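Local atomic coordinates of periplasmic binding protein (Thermotoga lettingae TMO, PDB entry 4RY8), a protein that binds 5-methylthioribose in the cleft between its two lobes and probably delivers this sugar to a membrane transporter. Residues Gln158-Lys161 against Trp162-Gly166; Pro84-Pro87 against Lys88-Glu91. All coordinates share one frame; numbering follows the deposited sequence.

Both interactions are local contacts within single helices, and each helix is the crossover of a beta-alpha-beta unit. Interaction 2 comes first along the chain, in helix 82-94 between strands 74-78 and 98-102 of the parallel sheet. Interaction 1 follows at the C-terminal end of helix 148-163, which links strands 137-142 and 167-173 of the mixed sheet. The two sheets form the cores of the two lobes of a periplasmic binding protein, so the contacts do not meet: their centres lie about 37 Å apart and their nearest atoms about 22 Å. Each is local packing of its own lobe; interaction 1 faces a second subunit, whereas no other chain of the assembly touches interaction 2.

Interaction 1: Gln158-Lys161 against Trp162-Gly166; sequences QIIK and WRFPG
Phe164, just past the end of helix 148-163, folds back onto Ile160. Its N donates to Ile160 O at 2.9 Å (N-H...O 158°), and CB then lies 3.5 Å from that same Ile160 O. With CG anti to the carbonyl carbon (chi1 -52°), the ring swings back toward the preceding turn: CD2 comes 3.4 Å from Ile160 O, which sits at the ring edge near its plane, and reaches Ile160 CG2 at 4.1 Å, the two side chains meeting at a slant. On the far part of the ring, CE1 stands over the centre of the Arg163 guanidinium, 4.0 Å above its plane, while Arg163 CG lies over one ring face, offset toward the rim. Arg163 NH2 is salt-bridged to Glu115 and Glu113 of the second subunit, and Tyr278 of that subunit meets the Phe164 ring edge-to-face.

This is the C-terminal end of the crossover helix of a beta-alpha-beta unit. Phe164 is the first residue to leave helical backbone angles, and Pro165 CA makes a CA-H...O contact to Lys161 O at 3.5 Å. Trp162, two residues before Phe164, lays its ring edge beside Ile159 O, with CE3 3.7 Å from that oxygen. Lys161 NZ donates to Gln158 OE1 at 2.8 Å and also forms a salt bridge with Glu169.

Interaction 2: Pro84-Pro87 against Lys88-Glu91; sequences PLMP and KIKE
Leu85, Met86 and Pro87 accept successive i to i+4 backbone hydrogen bonds from Ile89, Lys90 and Glu91, as in a regular alpha-helix, although Pro87, whose N carries no hydrogen, leaves a kink where its bond to the preceding turn is missing. The bond from Ile89 N to Leu85 O is 3.0 Å long.

Met86 makes apolar contact with the following turn through its terminal methyl. Its chain bends at chi2 (37°) and again at chi3 (-99°), which brings that methyl back over the turn: CE lies 3.9 Å from Ile89 CG2 and 4.1 Å from Lys90 CE. The methyl therefore touches a branch of Ile89 and the aliphatic part of Lys90, whose CG also comes 3.3 Å from Met86 O. Beyond that methylene chain, the Lys90 ammonium forms a salt bridge with Asp108. The other branch of Ile89 takes a different course: CG1 carries CD1 toward Leu85, where it approaches Leu85 CB at 4.4 Å, a looser apolar contact.

Lys88 bends at chi2, chi3 and chi4, bringing NZ within 2.9 Å of Glu91 OE1, a hydrogen-bonded salt bridge one turn apart. The ammonium comes from above the carboxylate plane, 37° out of it. At the root of the acidic partner, Glu91 CB lies 3.3 Å from Pro87 O, the same oxygen that accepts the bond from Glu91 N.

Helix 82-94 is the crossover between strands 74-78 and 98-102. Leu85 and Ile89 face inward onto Ile77 of strand 74-78 and onto Leu104, while Met86 rests on Val106; Leu85 and Lys88 also touch Ile64 of the neighbouring helix 57-69.

Interaction 1: Gln158-Lys161 against Trp162-Gly166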
ATOM      1  N   GLN C 158      -2.762   7.884  10.048  1.00 21.25           N
ATOM      2  CA  GLN C 158      -3.903   7.660  10.905  1.00 16.75           C
ATOM      3  C   GLN C 158      -4.320   6.167  10.935  1.00 20.58           C
ATOM      4  O   GLN C 158      -4.713   5.664  11.982  1.00 17.70           O
ATOM      5  CB  GLN C 158      -5.063   8.541  10.438  1.00 18.27           C
ATOM      6  CG  GLN C 158      -4.712  10.001  10.224  1.00 17.57           C
ATOM      7  CD  GLN C 158      -4.071  10.677  11.459  1.00 22.02           C
ATOM      8  OE1 GLN C 158      -4.332  10.295  12.579  1.00 17.43           O
ATOM      9  NE2 GLN C 158      -3.186  11.642  11.231  1.00 25.39           N
ATOM     10  N   ILE C 159      -4.187   5.443   9.797  1.00 17.70           N
ATOM     11  CA  ILE C 159      -4.611   4.056   9.727  1.00 19.73           C
ATOM     12  C   ILE C 159      -3.620   3.164  10.465  1.00 18.38           C
ATOM     13  O   ILE C 159      -4.028   2.201  11.136  1.00 18.00           O
ATOM     14  CB  ILE C 159      -4.837   3.617   8.241  1.00 33.22           C
ATOM     15  CG1 ILE C 159      -6.331   3.596   7.907  1.00 51.32           C
ATOM     16  CG2 ILE C 159      -4.374   2.217   7.977  1.00 30.81           C
ATOM     17  CD1 ILE C 159      -7.048   4.908   8.096  1.00 43.40           C
ATOM     18  N   ILE C 160      -2.343   3.463  10.341  1.00 18.34           N
ATOM     19  CA  ILE C 160      -1.342   2.771  11.149  1.00 21.30           C
ATOM     20  C   ILE C 160      -1.613   2.966  12.630  1.00 23.63           C
ATOM     21  O   ILE C 160      -1.485   2.021  13.405  1.00 19.85           O
ATOM     22  CB  ILE C 160       0.096   3.196  10.850  1.00 26.39           C
ATOM     23  CG1 ILE C 160       0.712   2.227   9.844  1.00 22.84           C
ATOM     24  CG2 ILE C 160       0.958   3.166  12.110  1.00 27.41           C
ATOM     25  CD1 ILE C 160      -0.111   2.106   8.593  1.00 29.46           C
ATOM     26  N   LYS C 161      -2.003   4.172  13.029  1.00 18.68           N
ATOM     27  CA  LYS C 161      -2.323   4.332  14.472  1.00 28.62           C
ATOM     28  C   LYS C 161      -3.520   3.487  14.923  1.00 19.90           C
ATOM     29  O   LYS C 161      -3.578   2.999  16.074  1.00 19.18           O
ATOM     30  CB  LYS C 161      -2.517   5.796  14.840  1.00 24.64           C
ATOM     31  CG  LYS C 161      -1.217   6.590  14.768  1.00 22.59           C
ATOM     32  CD  LYS C 161      -1.500   8.004  15.266  1.00 27.80           C
ATOM     33  CE  LYS C 161      -2.158   8.828  14.179  1.00 26.92           C
ATOM     34  NZ  LYS C 161      -2.553  10.185  14.679  1.00 28.00           N
ATOM     35  N   TRP C 162      -4.469   3.304  14.014  1.00 19.20           N
ATOM     36  CA  TRP C 162      -5.632   2.475  14.263  1.00 25.56           C
ATOM     37  C   TRP C 162      -5.267   0.966  14.370  1.00 22.07           C
ATOM     38  O   TRP C 162      -5.707   0.268  15.279  1.00 21.35           O
ATOM     39  CB  TRP C 162      -6.687   2.723  13.165  1.00 20.50           C
ATOM     40  CG  TRP C 162      -7.737   1.736  13.213  1.00 24.35           C
ATOM     41  CD1 TRP C 162      -8.852   1.741  14.015  1.00 26.08           C
ATOM     42  CD2 TRP C 162      -7.810   0.559  12.424  1.00 24.90           C
ATOM     43  NE1 TRP C 162      -9.595   0.620  13.782  1.00 27.57           N
ATOM     44  CE2 TRP C 162      -8.979  -0.128  12.806  1.00 31.98           C
ATOM     45  CE3 TRP C 162      -6.982   0.009  11.430  1.00 30.23           C
ATOM     46  CZ2 TRP C 162      -9.352  -1.338  12.227  1.00 28.66           C
ATOM     47  CZ3 TRP C 162      -7.352  -1.171  10.854  1.00 21.96           C
ATOM     48  CH2 TRP C 162      -8.523  -1.846  11.249  1.00 24.32           C
ATOM     49  N   ARG C 163      -4.465   0.460  13.434  1.00 22.95           N
ATOM     50  CA  ARG C 163      -4.143  -0.977  13.396  1.00 20.16           C
ATOM     51  C   ARG C 163      -3.203  -1.354  14.506  1.00 20.11           C
ATOM     52  O   ARG C 163      -3.319  -2.419  15.081  1.00 20.86           O
ATOM     53  CB  ARG C 163      -3.546  -1.320  12.022  1.00 23.84           C
ATOM     54  CG  ARG C 163      -2.684  -2.581  11.939  1.00 31.63           C
ATOM     55  CD  ARG C 163      -3.506  -3.844  12.016  1.00 36.11           C
ATOM     56  NE  ARG C 163      -2.707  -5.097  11.999  1.00 33.68           N
ATOM     57  CZ  ARG C 163      -2.199  -5.705  13.065  1.00 25.08           C
ATOM     58  NH1 ARG C 163      -2.337  -5.194  14.280  1.00 26.29           N
ATOM     59  NH2 ARG C 163      -1.561  -6.862  12.915  1.00 28.03           N
ATOM     60  N   PHE C 164      -2.262  -0.446  14.790  1.00 19.80           N
ATOM     61  CA  PHE C 164      -1.269  -0.609  15.847  1.00 21.87           C
ATOM     62  C   PHE C 164      -1.447   0.421  16.983  1.00 20.75           C
ATOM     63  O   PHE C 164      -0.759   1.449  16.990  1.00 21.01           O
ATOM     64  CB  PHE C 164       0.138  -0.453  15.279  1.00 22.01           C
ATOM     65  CG  PHE C 164       0.429  -1.319  14.075  1.00 21.57           C
ATOM     66  CD1 PHE C 164       0.876  -2.628  14.230  1.00 31.89           C
ATOM     67  CD2 PHE C 164       0.321  -0.809  12.795  1.00 22.23           C
ATOM     68  CE1 PHE C 164       1.185  -3.418  13.122  1.00 23.30           C
ATOM     69  CE2 PHE C 164       0.617  -1.597  11.675  1.00 21.68           C
ATOM     70  CZ  PHE C 164       1.071  -2.889  11.838  1.00 25.94           C
ATOM     71  N   PRO C 165      -2.304   0.128  17.966  1.00 22.02           N
ATOM     72  CA  PRO C 165      -2.634   1.191  18.925  1.00 25.74           C
ATOM     73  C   PRO C 165      -1.572   1.477  19.983  1.00 27.48           C
ATOM     74  O   PRO C 165      -1.721   2.448  20.745  1.00 24.39           O
ATOM     75  CB  PRO C 165      -3.955   0.714  19.553  1.00 38.54           C
ATOM     76  CG  PRO C 165      -3.943  -0.758  19.370  1.00 29.56           C
ATOM     77  CD  PRO C 165      -3.159  -1.056  18.121  1.00 28.44           C
ATOM     78  N   GLY C 166      -0.505   0.680  20.024  1.00 20.94           N
ATOM     79  CA  GLY C 166       0.658   1.053  20.764  1.00 20.93           C
ATOM     80  C   GLY C 166       1.588   2.047  20.074  1.00 20.39           C
ATOM     81  O   GLY C 166       2.512   2.528  20.693  1.00 25.47           O
TER

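Interaction 2: Pro84-Pro87 against Lys88-Glu91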
ATOM      1  N   PRO C  84      -7.930  27.552  -4.869  1.00 28.14           N
ATOM      2  CA  PRO C  84      -7.470  28.789  -5.555  1.00 29.23           C
ATOM      3  C   PRO C  84      -7.236  28.590  -7.079  1.00 34.69           C
ATOM      4  O   PRO C  84      -7.534  29.448  -7.876  1.00 38.84           O
ATOM      5  CB  PRO C  84      -6.156  29.111  -4.840  1.00 26.02           C
ATOM      6  CG  PRO C  84      -6.275  28.435  -3.514  1.00 37.02           C
ATOM      7  CD  PRO C  84      -7.102  27.195  -3.709  1.00 26.50           C
ATOM      8  N   LEU C  85      -6.741  27.435  -7.465  1.00 24.66           N
ATOM      9  CA  LEU C  85      -6.279  27.213  -8.843  1.00 29.34           C
ATOM     10  C   LEU C  85      -7.319  26.711  -9.877  1.00 31.05           C
ATOM     11  O   LEU C  85      -7.103  26.856 -11.091  1.00 30.67           O
ATOM     12  CB  LEU C  85      -5.106  26.242  -8.805  1.00 23.74           C
ATOM     13  CG  LEU C  85      -3.882  26.634  -7.969  1.00 31.55           C
ATOM     14  CD1 LEU C  85      -2.738  25.654  -8.184  1.00 29.12           C
ATOM     15  CD2 LEU C  85      -3.419  28.041  -8.283  1.00 36.97           C
ATOM     16  N   MET C  86      -8.435  26.154  -9.410  1.00 41.91           N
ATOM     17  CA  MET C  86      -9.387  25.436 -10.277  1.00 45.04           C
ATOM     18  C   MET C  86      -9.869  26.267 -11.465  1.00 45.32           C
ATOM     19  O   MET C  86      -9.925  25.732 -12.564  1.00 38.10           O
ATOM     20  CB  MET C  86     -10.610  24.918  -9.476  1.00 52.30           C
ATOM     21  CG  MET C  86     -11.092  23.497  -9.778  1.00 70.16           C
ATOM     22  SD  MET C  86      -9.832  22.247 -10.142  1.00 69.07           S
ATOM     23  CE  MET C  86      -9.967  22.307 -11.920  1.00 55.58           C
ATOM     24  N   PRO C  87     -10.220  27.555 -11.251  1.00 47.90           N
ATOM     25  CA  PRO C  87     -10.736  28.380 -12.362  1.00 51.98           C
ATOM     26  C   PRO C  87      -9.684  28.745 -13.419  1.00 51.25           C
ATOM     27  O   PRO C  87      -9.996  28.847 -14.604  1.00 38.23           O
ATOM     28  CB  PRO C  87     -11.269  29.650 -11.654  1.00 55.49           C
ATOM     29  CG  PRO C  87     -11.428  29.274 -10.218  1.00 42.94           C
ATOM     30  CD  PRO C  87     -10.360  28.250  -9.953  1.00 48.69           C
ATOM     31  N   LYS C  88      -8.455  28.971 -12.986  1.00 34.94           N
ATOM     32  CA  LYS C  88      -7.338  29.159 -13.900  1.00 48.74           C
ATOM     33  C   LYS C  88      -7.106  27.891 -14.746  1.00 28.66           C
ATOM     34  O   LYS C  88      -6.890  28.001 -15.941  1.00 27.92           O
ATOM     35  CB  LYS C  88      -6.064  29.529 -13.133  1.00 47.25           C
ATOM     36  CG  LYS C  88      -6.136  30.890 -12.452  1.00 86.07           C
ATOM     37  CD  LYS C  88      -6.027  32.015 -13.471  1.00 45.07           C
ATOM     38  CE  LYS C  88      -7.194  32.986 -13.393  1.00 50.27           C
ATOM     39  NZ  LYS C  88      -7.493  33.513 -14.758  1.00 47.83           N
ATOM     40  N   ILE C  89      -7.214  26.718 -14.125  1.00 27.88           N
ATOM     41  CA  ILE C  89      -7.076  25.435 -14.831  1.00 30.67           C
ATOM     42  C   ILE C  89      -8.198  25.271 -15.858  1.00 30.48           C
ATOM     43  O   ILE C  89      -7.933  24.930 -17.011  1.00 26.13           O
ATOM     44  CB  ILE C  89      -7.018  24.228 -13.857  1.00 30.44           C
ATOM     45  CG1 ILE C  89      -5.685  24.186 -13.131  1.00 27.39           C
ATOM     46  CG2 ILE C  89      -7.138  22.897 -14.580  1.00 32.90           C
ATOM     47  CD1 ILE C  89      -5.665  23.256 -11.935  1.00 39.67           C
ATOM     48  N   LYS C  90      -9.447  25.548 -15.470  1.00 28.02           N
ATOM     49  CA  LYS C  90     -10.575  25.399 -16.394  1.00 28.24           C
ATOM     50  C   LYS C  90     -10.473  26.376 -17.543  1.00 32.47           C
ATOM     51  O   LYS C  90     -10.711  25.998 -18.699  1.00 31.71           O
ATOM     52  CB  LYS C  90     -11.914  25.584 -15.699  1.00 30.02           C
ATOM     53  CG  LYS C  90     -12.205  24.530 -14.652  1.00 42.52           C
ATOM     54  CD  LYS C  90     -12.691  23.204 -15.231  1.00 53.50           C
ATOM     55  CE  LYS C  90     -13.441  22.426 -14.150  1.00 69.77           C
ATOM     56  NZ  LYS C  90     -13.781  21.027 -14.531  1.00 49.77           N
ATOM     57  N   GLU C  91     -10.138  27.637 -17.236  1.00 29.73           N
ATOM     58  CA  GLU C  91      -9.920  28.629 -18.279  1.00 31.00           C
ATOM     59  C   GLU C  91      -8.879  28.162 -19.292  1.00 31.75           C
ATOM     60  O   GLU C  91      -9.121  28.194 -20.509  1.00 34.11           O
ATOM     61  CB  GLU C  91      -9.458  29.940 -17.679  1.00 34.05           C
ATOM     62  CG  GLU C  91      -9.241  31.011 -18.722  1.00 40.05           C
ATOM     63  CD  GLU C  91      -8.966  32.370 -18.118  1.00 80.57           C
ATOM     64  OE1 GLU C  91      -9.172  32.546 -16.893  1.00 67.19           O
ATOM     65  OE2 GLU C  91      -8.533  33.259 -18.878  1.00 48.05           O
TER